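AGR_C_1268p (Agrobacterium tumefaciens str. C58, PDB 2GHS) probably acts as a metal-dependent gluconolactonase of the SMP-30/regucalcin family, a six-bladed beta-propeller that binds one divalent cation per subunit. Local coordinates at residues F36-R41 / L308-G313; M48-G53 / A291-D296; L203-L208 / E220-S225. All coordinates share one frame; numbering follows the deposited sequence. Where two conformers were deposited one is given.

Contact 1: F36-R41 / L308-G313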
loop_
_atom_site.group_PDB
_atom_site.type_symbol
_atom_site.label_atom_id
_atom_site.label_comp_id
_atom_site.label_asym_id
_atom_site.label_seq_id
_atom_site.Cartn_x
_atom_site.Cartn_y
_atom_site.Cartn_z
ATOM N N PHE A 36 -11.444 -4.464 18.195
ATOM C CA PHE A 36 -12.579 -4.902 17.391
ATOM C C PHE A 36 -12.241 -6.280 16.789
ATOM O O PHE A 36 -11.451 -6.393 15.811
ATOM C CB PHE A 36 -12.852 -3.906 16.273
ATOM C CG PHE A 36 -13.316 -2.546 16.742
ATOM C CD1 PHE A 36 -12.441 -1.622 17.274
ATOM C CD2 PHE A 36 -14.647 -2.215 16.634
ATOM C CE1 PHE A 36 -12.882 -0.375 17.703
ATOM C CE2 PHE A 36 -15.101 -0.952 17.068
ATOM C CZ PHE A 36 -14.194 -0.033 17.574
ATOM N N PRO A 37 -12.794 -7.349 17.356
ATOM C CA PRO A 37 -12.586 -8.679 16.759
ATOM C C PRO A 37 -13.134 -8.715 15.319
ATOM O O PRO A 37 -14.028 -7.932 14.954
ATOM C CB PRO A 37 -13.372 -9.612 17.694
ATOM C CG PRO A 37 -13.361 -8.898 19.019
ATOM C CD PRO A 37 -13.599 -7.448 18.598
ATOM N N PHE A 38 -12.629 -9.627 14.511
ATOM C CA PHE A 38 -13.004 -9.646 13.119
ATOM C C PHE A 38 -14.436 -10.103 12.941
ATOM O O PHE A 38 -14.813 -11.154 13.435
ATOM C CB PHE A 38 -12.092 -10.582 12.352
ATOM C CG PHE A 38 -12.309 -10.569 10.874
ATOM C CD1 PHE A 38 -12.040 -9.434 10.119
ATOM C CD2 PHE A 38 -12.731 -11.716 10.217
ATOM C CE1 PHE A 38 -12.203 -9.453 8.728
ATOM C CE2 PHE A 38 -12.931 -11.725 8.838
ATOM C CZ PHE A 38 -12.647 -10.604 8.086
ATOM N N ALA A 39 -15.205 -9.324 12.195
ATOM C CA ALA A 39 -16.583 -9.660 11.886
ATOM C C ALA A 39 -16.835 -9.350 10.414
ATOM O O ALA A 39 -17.954 -9.073 9.982
ATOM C CB ALA A 39 -17.526 -8.873 12.767
ATOM N N GLY A 40 -15.778 -9.387 9.636
ATOM C CA GLY A 40 -15.904 -9.113 8.209
ATOM C C GLY A 40 -15.992 -10.376 7.373
ATOM O O GLY A 40 -16.522 -11.416 7.787
ATOM N N ARG A 41 -15.481 -10.280 6.162
ATOM C CA ARG A 41 -15.548 -11.396 5.253
ATOM C C ARG A 41 -14.288 -11.533 4.443
ATOM O O ARG A 41 -13.455 -10.607 4.417
ATOM C CB ARG A 41 -16.727 -11.213 4.336
ATOM C CG ARG A 41 -16.678 -10.051 3.429
ATOM C CD ARG A 41 -18.020 -10.017 2.688
ATOM N NE ARG A 41 -18.206 -8.789 1.923
ATOM C CZ ARG A 41 -18.383 -8.711 0.604
ATOM N NH1 ARG A 41 -18.430 -9.802 -0.164
ATOM N NH2 ARG A 41 -18.524 -7.514 0.043
ATOM N N LEU A 308 -4.805 -14.474 2.850
ATOM C CA LEU A 308 -6.076 -14.133 2.233
ATOM C C LEU A 308 -6.295 -12.616 2.253
ATOM O O LEU A 308 -5.603 -11.870 2.930
ATOM C CB LEU A 308 -7.212 -14.878 2.968
ATOM C CG LEU A 308 -7.480 -16.316 2.542
ATOM C CD1 LEU A 308 -6.222 -17.126 2.406
ATOM C CD2 LEU A 308 -8.560 -17.019 3.452
ATOM N N THR A 309 -7.270 -12.166 1.457
ATOM C CA THR A 309 -7.640 -10.764 1.333
ATOM C C THR A 309 -9.029 -10.632 1.936
ATOM O O THR A 309 -9.963 -11.389 1.585
ATOM C CB THR A 309 -7.604 -10.351 -0.155
ATOM O OG1 THR A 309 -6.275 -10.569 -0.683
ATOM C CG2 THR A 309 -7.991 -8.932 -0.371
ATOM N N PHE A 310 -9.153 -9.706 2.871
ATOM C CA PHE A 310 -10.344 -9.543 3.701
ATOM C C PHE A 310 -11.038 -8.197 3.513
ATOM O O PHE A 310 -10.476 -7.280 2.969
ATOM C CB PHE A 310 -9.962 -9.649 5.176
ATOM C CG PHE A 310 -9.136 -10.851 5.503
ATOM C CD1 PHE A 310 -9.728 -12.102 5.722
ATOM C CD2 PHE A 310 -7.734 -10.759 5.599
ATOM C CE1 PHE A 310 -8.924 -13.244 5.968
ATOM C CE2 PHE A 310 -6.950 -11.896 5.877
ATOM C CZ PHE A 310 -7.531 -13.126 6.027
ATOM N N GLU A 311 -12.261 -8.107 3.980
ATOM C CA GLU A 311 -12.951 -6.827 4.201
ATOM C C GLU A 311 -13.372 -6.762 5.657
ATOM O O GLU A 311 -13.965 -7.709 6.189
ATOM C CB GLU A 311 -14.179 -6.759 3.300
ATOM C CG GLU A 311 -14.941 -5.474 3.291
ATOM C CD GLU A 311 -16.216 -5.644 2.491
ATOM O OE1 GLU A 311 -16.177 -5.590 1.264
ATOM O OE2 GLU A 311 -17.288 -5.888 3.080
ATOM N N LEU A 312 -13.151 -5.631 6.315
ATOM C CA LEU A 312 -13.577 -5.497 7.712
ATOM C C LEU A 312 -15.109 -5.388 7.809
ATOM O O LEU A 312 -15.767 -5.029 6.810
ATOM C CB LEU A 312 -12.951 -4.243 8.328
ATOM C CG LEU A 312 -11.431 -4.179 8.487
ATOM C CD1 LEU A 312 -11.039 -2.972 9.336
ATOM C CD2 LEU A 312 -10.921 -5.437 9.136
ATOM N N GLY A 313 -15.669 -5.654 8.988
ATOM C CA GLY A 313 -17.100 -5.542 9.189
ATOM C C GLY A 313 -17.600 -4.135 9.445
ATOM O O GLY A 313 -18.800 -3.886 9.460
HETATM O O HOH W 1 -14.387 -6.518 11.427
#
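The ring of F38 meets the strand 309-311 by its outer carbons, CE1 lying 3.5 Å from the carbonyl O of E311 and CZ lying next to F310. One face of this ring carries G40 N, 3.5 Å above the plane and over its centre, while L312 CD2 and the O of R41 lie at its edge. The F310 ring has the backbone C of L308 over one face, toward the rim, and R41 O near its plane at the edge. The two side chains cross at about a right angle; the rings form an oblique pair, planes 77° apart, with F38 CZ 4.0 Å from F310 CD1. F38 CG stands anti to the backbone N (chi1 -174°), which carries the ring to the side of strand 309-311.

Beside the rings, R41 and E311 form an antiparallel hydrogen-bonded pair. E311 N donates to R41 O over 2.8 Å, nearly straight at 171°, and R41 N returns a bond to E311 O. That last oxygen also receives a CA-H...O contact from G40 CA at 3.1 Å; G40, which has no side chain, lets its CA come this close to the strand. The side chains of the pair run side by side in the same direction. R41 NE reaches E311 OE2 in a salt bridge of 3.3 Å, coming from above the carboxylate plane, and NH2 makes a weak bond to OE1. A water accepts from both A39 N and G313 N, bridging the two backbones beside the close approach of G40 and G313.

Within the propeller, strand 41-44 pairs as edge strand with 309-311, the Velcro-type closure of this fold, and 309-311 pairs in turn with 285-290 through F310 and V288. F38 and F310 also touch P269, and L312 packs on Y266 of strand 262-267, in the adjoining sheet that includes strand 34-36.

Contact 2: M48-G53 / A291-D296. With EDO (1,2-ethanediol), chain D.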
loop_
_atom_site.group_PDB
_atom_site.type_symbol
_atom_site.label_atom_id
_atom_site.label_comp_id
_atom_site.label_asym_id
_atom_site.label_seq_id
_atom_site.Cartn_x
_atom_site.Cartn_y
_atom_site.Cartn_z
HETATM N N MSE A 48 -2.112 -15.243 -0.822
HETATM C CA MSE A 48 -1.013 -14.529 -1.439
HETATM C C MSE A 48 0.257 -14.788 -0.670
HETATM O O MSE A 48 0.287 -14.652 0.551
HETATM C CB MSE A 48 -1.245 -13.021 -1.378
HETATM C CG MSE A 48 -2.521 -12.546 -1.980
HETATM SE SE MSE A 48 -2.560 -12.704 -3.960
HETATM C CE MSE A 48 -3.465 -14.381 -4.050
ATOM N N LEU A 49 1.326 -15.101 -1.389
ATOM C CA LEU A 49 2.647 -15.187 -0.756
ATOM C C LEU A 49 3.003 -13.825 -0.180
ATOM O O LEU A 49 3.406 -13.725 0.981
ATOM C CB LEU A 49 3.677 -15.669 -1.768
ATOM C CG LEU A 49 5.100 -15.782 -1.293
ATOM C CD1 LEU A 49 5.147 -16.796 -0.182
ATOM C CD2 LEU A 49 5.977 -16.164 -2.512
ATOM N N LEU A 50 2.785 -12.762 -0.961
ATOM C CA LEU A 50 3.042 -11.408 -0.469
ATOM C C LEU A 50 2.020 -10.468 -1.093
ATOM O O LEU A 50 2.280 -9.793 -2.109
ATOM C CB LEU A 50 4.495 -10.984 -0.740
ATOM C CG LEU A 50 4.901 -9.633 -0.133
ATOM C CD1 LEU A 50 4.541 -9.556 1.309
ATOM C CD2 LEU A 50 6.397 -9.343 -0.328
ATOM N N GLY A 51 0.823 -10.465 -0.510
ATOM C CA GLY A 51 -0.227 -9.611 -0.979
ATOM C C GLY A 51 0.115 -8.191 -0.607
ATOM O O GLY A 51 0.480 -7.943 0.565
ATOM N N GLU A 52 0.022 -7.256 -1.570
ATOM C CA GLU A 52 0.400 -5.856 -1.315
ATOM C C GLU A 52 -0.179 -4.868 -2.310
ATOM O O GLU A 52 -0.718 -5.250 -3.366
ATOM C CB GLU A 52 1.943 -5.689 -1.338
ATOM C CG GLU A 52 2.672 -5.623 0.024
ATOM C CD GLU A 52 2.390 -4.341 0.873
ATOM O OE1 GLU A 52 1.512 -3.515 0.457
ATOM O OE2 GLU A 52 3.058 -4.194 1.956
ATOM N N GLY A 53 -0.083 -3.578 -1.968
ATOM C CA GLY A 53 -0.464 -2.557 -2.911
ATOM C C GLY A 53 -1.920 -2.490 -3.386
ATOM O O GLY A 53 -2.157 -2.121 -4.540
ATOM N N ALA A 291 -0.090 -11.748 3.948
ATOM C CA ALA A 291 1.023 -12.505 3.348
ATOM C C ALA A 291 1.240 -13.856 4.028
ATOM O O ALA A 291 0.940 -14.037 5.211
ATOM C CB ALA A 291 2.342 -11.680 3.430
ATOM N N ARG A 292 1.791 -14.805 3.253
ATOM C CA ARG A 292 2.316 -16.074 3.760
ATOM C C ARG A 292 3.850 -16.103 3.815
ATOM O O ARG A 292 4.441 -17.078 4.277
ATOM C CB ARG A 292 1.864 -17.232 2.865
ATOM C CG ARG A 292 0.472 -17.639 3.122
ATOM C CD ARG A 292 0.069 -18.936 2.415
ATOM N NE ARG A 292 -1.257 -19.264 2.931
ATOM C CZ ARG A 292 -1.931 -20.381 2.716
ATOM N NH1 ARG A 292 -1.429 -21.351 1.965
ATOM N NH2 ARG A 292 -3.129 -20.512 3.272
ATOM N N GLU A 293 4.492 -15.057 3.298
ATOM C CA GLU A 293 5.960 -15.036 3.151
ATOM C C GLU A 293 6.649 -15.397 4.468
ATOM O O GLU A 293 6.304 -14.871 5.525
ATOM C CB GLU A 293 6.430 -13.656 2.666
ATOM C CG GLU A 293 7.938 -13.504 2.352
ATOM C CD GLU A 293 8.377 -12.034 2.301
ATOM O OE1 GLU A 293 7.675 -11.170 2.867
ATOM O OE2 GLU A 293 9.438 -11.732 1.713
ATOM N N HIS A 294 7.606 -16.318 4.374
ATOM C CA HIS A 294 8.449 -16.762 5.482
ATOM C C HIS A 294 7.784 -17.754 6.432
ATOM O O HIS A 294 8.480 -18.423 7.175
ATOM C CB HIS A 294 8.978 -15.579 6.299
ATOM C CG HIS A 294 9.777 -14.593 5.503
ATOM N ND1 HIS A 294 9.569 -13.230 5.585
ATOM C CD2 HIS A 294 10.784 -14.772 4.612
ATOM C CE1 HIS A 294 10.421 -12.613 4.782
ATOM N NE2 HIS A 294 11.167 -13.524 4.177
ATOM N N LEU A 295 6.463 -17.860 6.427
ATOM C CA LEU A 295 5.762 -18.726 7.374
ATOM C C LEU A 295 6.020 -20.189 7.071
ATOM O O LEU A 295 5.931 -20.613 5.920
ATOM C CB LEU A 295 4.254 -18.485 7.301
ATOM C CG LEU A 295 3.725 -17.160 7.828
ATOM C CD1 LEU A 295 2.206 -17.116 7.697
ATOM C CD2 LEU A 295 4.152 -16.978 9.280
ATOM N N ASP A 296 6.319 -20.972 8.106
ATOM C CA ASP A 296 6.562 -22.403 7.918
ATOM C C ASP A 296 5.248 -23.148 7.695
ATOM O O ASP A 296 4.154 -22.578 7.838
ATOM C CB ASP A 296 7.450 -23.010 9.040
ATOM C CG ASP A 296 6.664 -23.526 10.281
ATOM O OD1 ASP A 296 5.543 -23.077 10.587
ATOM O OD2 ASP A 296 7.226 -24.403 10.988
HETATM C C1 EDO D . 7.655 -5.735 2.734
HETATM O O1 EDO D . 7.261 -6.024 1.389
HETATM C C2 EDO D . 6.385 -5.319 3.490
HETATM O O2 EDO D . 5.804 -4.125 2.919
#
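L50 and A291 form a single backbone bridge, CA atoms 4.5 Å apart, where the inner strand of one beta-propeller sheet begins and the chain leaves strand 285-290 of another, entering a type II turn from R292 to L295. The L49 carbonyl O faces the start of this turn: R292 N donates to it over 3.0 Å from above the carbonyl plane, and E293 N adds a weak bond. R292 N also bonds weakly to M48 O. The R292 side chain leads away, its NE held by H306 O.

A291 CB lies 3.4 Å from L49 O and packs on L50 CD1 at 3.7 Å. L50 and E293 lie side by side, pointing the same way; both have CG anti to the backbone N (chi1 -174° and -175°), and E293 OE1 sits 3.9 Å from L50 CD1. W248 touches L50, A291 and E293.

E52, a predicted ligand of the divalent cation, follows on the same strand. An ethanediol, probably from the crystallisation liquor, is hydrogen-bonded to R135 and N137, both predicted to bind substrate, and to N182, a predicted metal ligand. E52 OE1 takes the N-H of G53 on its anti lone pair, while OE2 accepts from ethanediol O2 at 2.9 Å.

Contact 3: L203-L208 / E220-S225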
loop_
_atom_site.group_PDB
_atom_site.type_symbol
_atom_site.label_atom_id
_atom_site.label_comp_id
_atom_site.label_asym_id
_atom_site.label_seq_id
_atom_site.Cartn_x
_atom_site.Cartn_y
_atom_site.Cartn_z
ATOM N N LEU A 203 6.662 6.492 12.727
ATOM C CA LEU A 203 5.871 7.041 11.621
ATOM C C LEU A 203 6.115 8.556 11.582
ATOM O O LEU A 203 5.920 9.270 12.590
ATOM C CB LEU A 203 4.391 6.700 11.795
ATOM C CG LEU A 203 3.486 7.046 10.601
ATOM C CD1 LEU A 203 2.303 6.071 10.517
ATOM C CD2 LEU A 203 3.009 8.477 10.716
HETATM N N MSE A 204 6.565 9.027 10.438
HETATM C CA MSE A 204 6.935 10.412 10.240
HETATM C C MSE A 204 5.796 11.168 9.569
HETATM O O MSE A 204 5.040 10.596 8.801
HETATM C CB MSE A 204 8.137 10.464 9.307
HETATM C CG MSE A 204 9.259 9.529 9.695
HETATM SE SE MSE A 204 9.982 9.848 11.472
HETATM C CE MSE A 204 10.898 11.533 11.184
ATOM N N ARG A 205 5.704 12.466 9.850
ATOM C CA ARG A 205 4.877 13.378 9.083
ATOM C C ARG A 205 5.757 14.407 8.403
ATOM O O ARG A 205 6.803 14.814 8.951
ATOM C CB ARG A 205 3.825 14.047 9.985
ATOM C CG ARG A 205 4.348 14.962 11.050
ATOM C CD ARG A 205 3.233 15.841 11.770
ATOM N NE ARG A 205 3.825 16.712 12.788
ATOM C CZ ARG A 205 4.461 17.873 12.568
ATOM N NH1 ARG A 205 4.579 18.374 11.336
ATOM N NH2 ARG A 205 4.989 18.538 13.593
ATOM N N VAL A 206 5.338 14.812 7.210
ATOM C CA VAL A 206 6.103 15.691 6.348
ATOM C C VAL A 206 5.169 16.817 5.820
ATOM O O VAL A 206 4.172 16.552 5.182
ATOM C CB VAL A 206 6.666 14.902 5.113
ATOM C CG1 VAL A 206 7.631 15.786 4.300
ATOM C CG2 VAL A 206 7.350 13.656 5.537
ATOM N N PRO A 207 5.505 18.102 6.065
ATOM C CA PRO A 207 4.711 19.159 5.470
ATOM C C PRO A 207 4.972 19.258 3.981
ATOM O O PRO A 207 6.129 19.120 3.553
ATOM C CB PRO A 207 5.185 20.411 6.238
ATOM C CG PRO A 207 6.476 20.103 6.733
ATOM C CD PRO A 207 6.588 18.626 6.891
ATOM N N LEU A 208 3.880 19.366 3.205
ATOM C CA LEU A 208 3.940 19.345 1.753
ATOM C C LEU A 208 3.282 20.559 1.163
ATOM O O LEU A 208 2.417 21.174 1.773
ATOM C CB LEU A 208 3.174 18.129 1.184
ATOM C CG LEU A 208 3.430 16.751 1.772
ATOM C CD1 LEU A 208 2.609 15.695 1.077
ATOM C CD2 LEU A 208 4.916 16.457 1.697
ATOM N N GLU A 220 9.093 14.995 10.582
ATOM C CA GLU A 220 8.960 15.049 12.042
ATOM C C GLU A 220 8.391 13.728 12.534
ATOM O O GLU A 220 7.540 13.137 11.868
ATOM C CB GLU A 220 7.968 16.145 12.439
ATOM C CG GLU A 220 8.225 17.514 11.775
ATOM C CD GLU A 220 9.451 18.232 12.309
ATOM O OE1 GLU A 220 9.859 17.984 13.475
ATOM O OE2 GLU A 220 10.005 19.067 11.553
ATOM N N VAL A 221 8.815 13.261 13.699
ATOM C CA VAL A 221 8.235 12.040 14.278
ATOM C C VAL A 221 6.813 12.316 14.732
ATOM O O VAL A 221 6.573 13.211 15.543
ATOM C CB VAL A 221 9.034 11.506 15.464
ATOM C CG1 VAL A 221 8.371 10.269 16.088
ATOM C CG2 VAL A 221 10.450 11.156 15.071
ATOM N N PHE A 222 5.858 11.572 14.188
ATOM C CA PHE A 222 4.457 11.729 14.517
ATOM C C PHE A 222 3.970 10.628 15.477
ATOM O O PHE A 222 3.372 10.943 16.523
ATOM C CB PHE A 222 3.642 11.766 13.213
ATOM C CG PHE A 222 2.148 11.929 13.391
ATOM C CD1 PHE A 222 1.611 12.917 14.203
ATOM C CD2 PHE A 222 1.282 11.122 12.675
ATOM C CE1 PHE A 222 0.234 13.070 14.313
ATOM C CE2 PHE A 222 -0.109 11.282 12.779
ATOM C CZ PHE A 222 -0.625 12.245 13.600
ATOM N N ILE A 223 4.239 9.363 15.140
ATOM C CA ILE A 223 3.885 8.212 16.007
ATOM C C ILE A 223 5.118 7.311 16.251
ATOM O O ILE A 223 5.632 6.696 15.304
ATOM C CB ILE A 223 2.723 7.373 15.381
ATOM C CG1 ILE A 223 1.490 8.273 15.139
ATOM C CG2 ILE A 223 2.408 6.154 16.282
ATOM C CD1 ILE A 223 0.427 7.694 14.196
ATOM N N ASP A 224 5.591 7.279 17.511
ATOM C CA ASP A 224 6.718 6.443 17.892
ATOM C C ASP A 224 6.129 5.119 18.395
ATOM O O ASP A 224 5.535 5.046 19.492
ATOM C CB ASP A 224 7.544 7.111 18.999
ATOM C CG ASP A 224 8.848 6.371 19.290
ATOM O OD1 ASP A 224 8.951 5.168 18.993
ATOM O OD2 ASP A 224 9.764 7.008 19.835
ATOM N N SER A 225 6.286 4.084 17.582
ATOM C CA SER A 225 5.819 2.748 17.962
ATOM C C SER A 225 7.014 1.800 18.020
ATOM O O SER A 225 6.887 0.608 17.791
ATOM C CB SER A 225 4.723 2.230 17.004
ATOM O OG SER A 225 5.213 1.924 15.703
#
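The carbonyl O of L203 is gripped by two successive N-H groups, F222 N at 2.8 Å and I223 N at 3.1 Å, the signature of a classic beta bulge. The bulge lies in the antiparallel pairing of the two outer strands of a propeller sheet. L203 N closes the pattern by donating to I223 O, and the register shifts by one residue before M204 meets V221. Beyond it regular pairing resumes: R205 and E220 exchange two bonds, each 2.8 Å.

The extra residue also turns F222 so that its ring lies beside L203, on the side where R205 sits. L203 CD2 comes to the ring edge, in plane, 3.7 Å from F222 CD2, and L203 CB packs on I223 CB. Y194 of the next strand inward touches L203 and R205 and meets the F222 ring. M204 crosses V221 obliquely, its SE 3.9 Å from V221 CG2.

R205 starts with CG between the backbone N and the carbonyl carbon (chi1 65°), and its chain then extends past F222 CB. The E220 carboxylate turns instead to K218, through a salt bridge at OE2. What E220 presents to R205 is methylene: its CG lies 3.5 Å above the guanidinium plane, toward the rim.

How the contacts relate
Starting at the N terminus, the chain leaves strand 34-36, which lies in the sheet that also holds strands 231-237 and 262-267, and crosses at 36-41 to the neighbouring sheet, where contact 1 pairs it with 308-313 from near the chain's end. This closes the widest loop. Contact 2 closes a second loop within it, linking the start of strand 51-57 to the turn after strand 285-290. Contact 3 lies within both, a local closure of 11 intervening residues at a sheet's outer edge. None of the three cross. Contact 1 thus closes the ring within one sheet, contact 2 ties that sheet to the next, and contact 3, its centre about 27 Å from that of contact 2, completes another sheet.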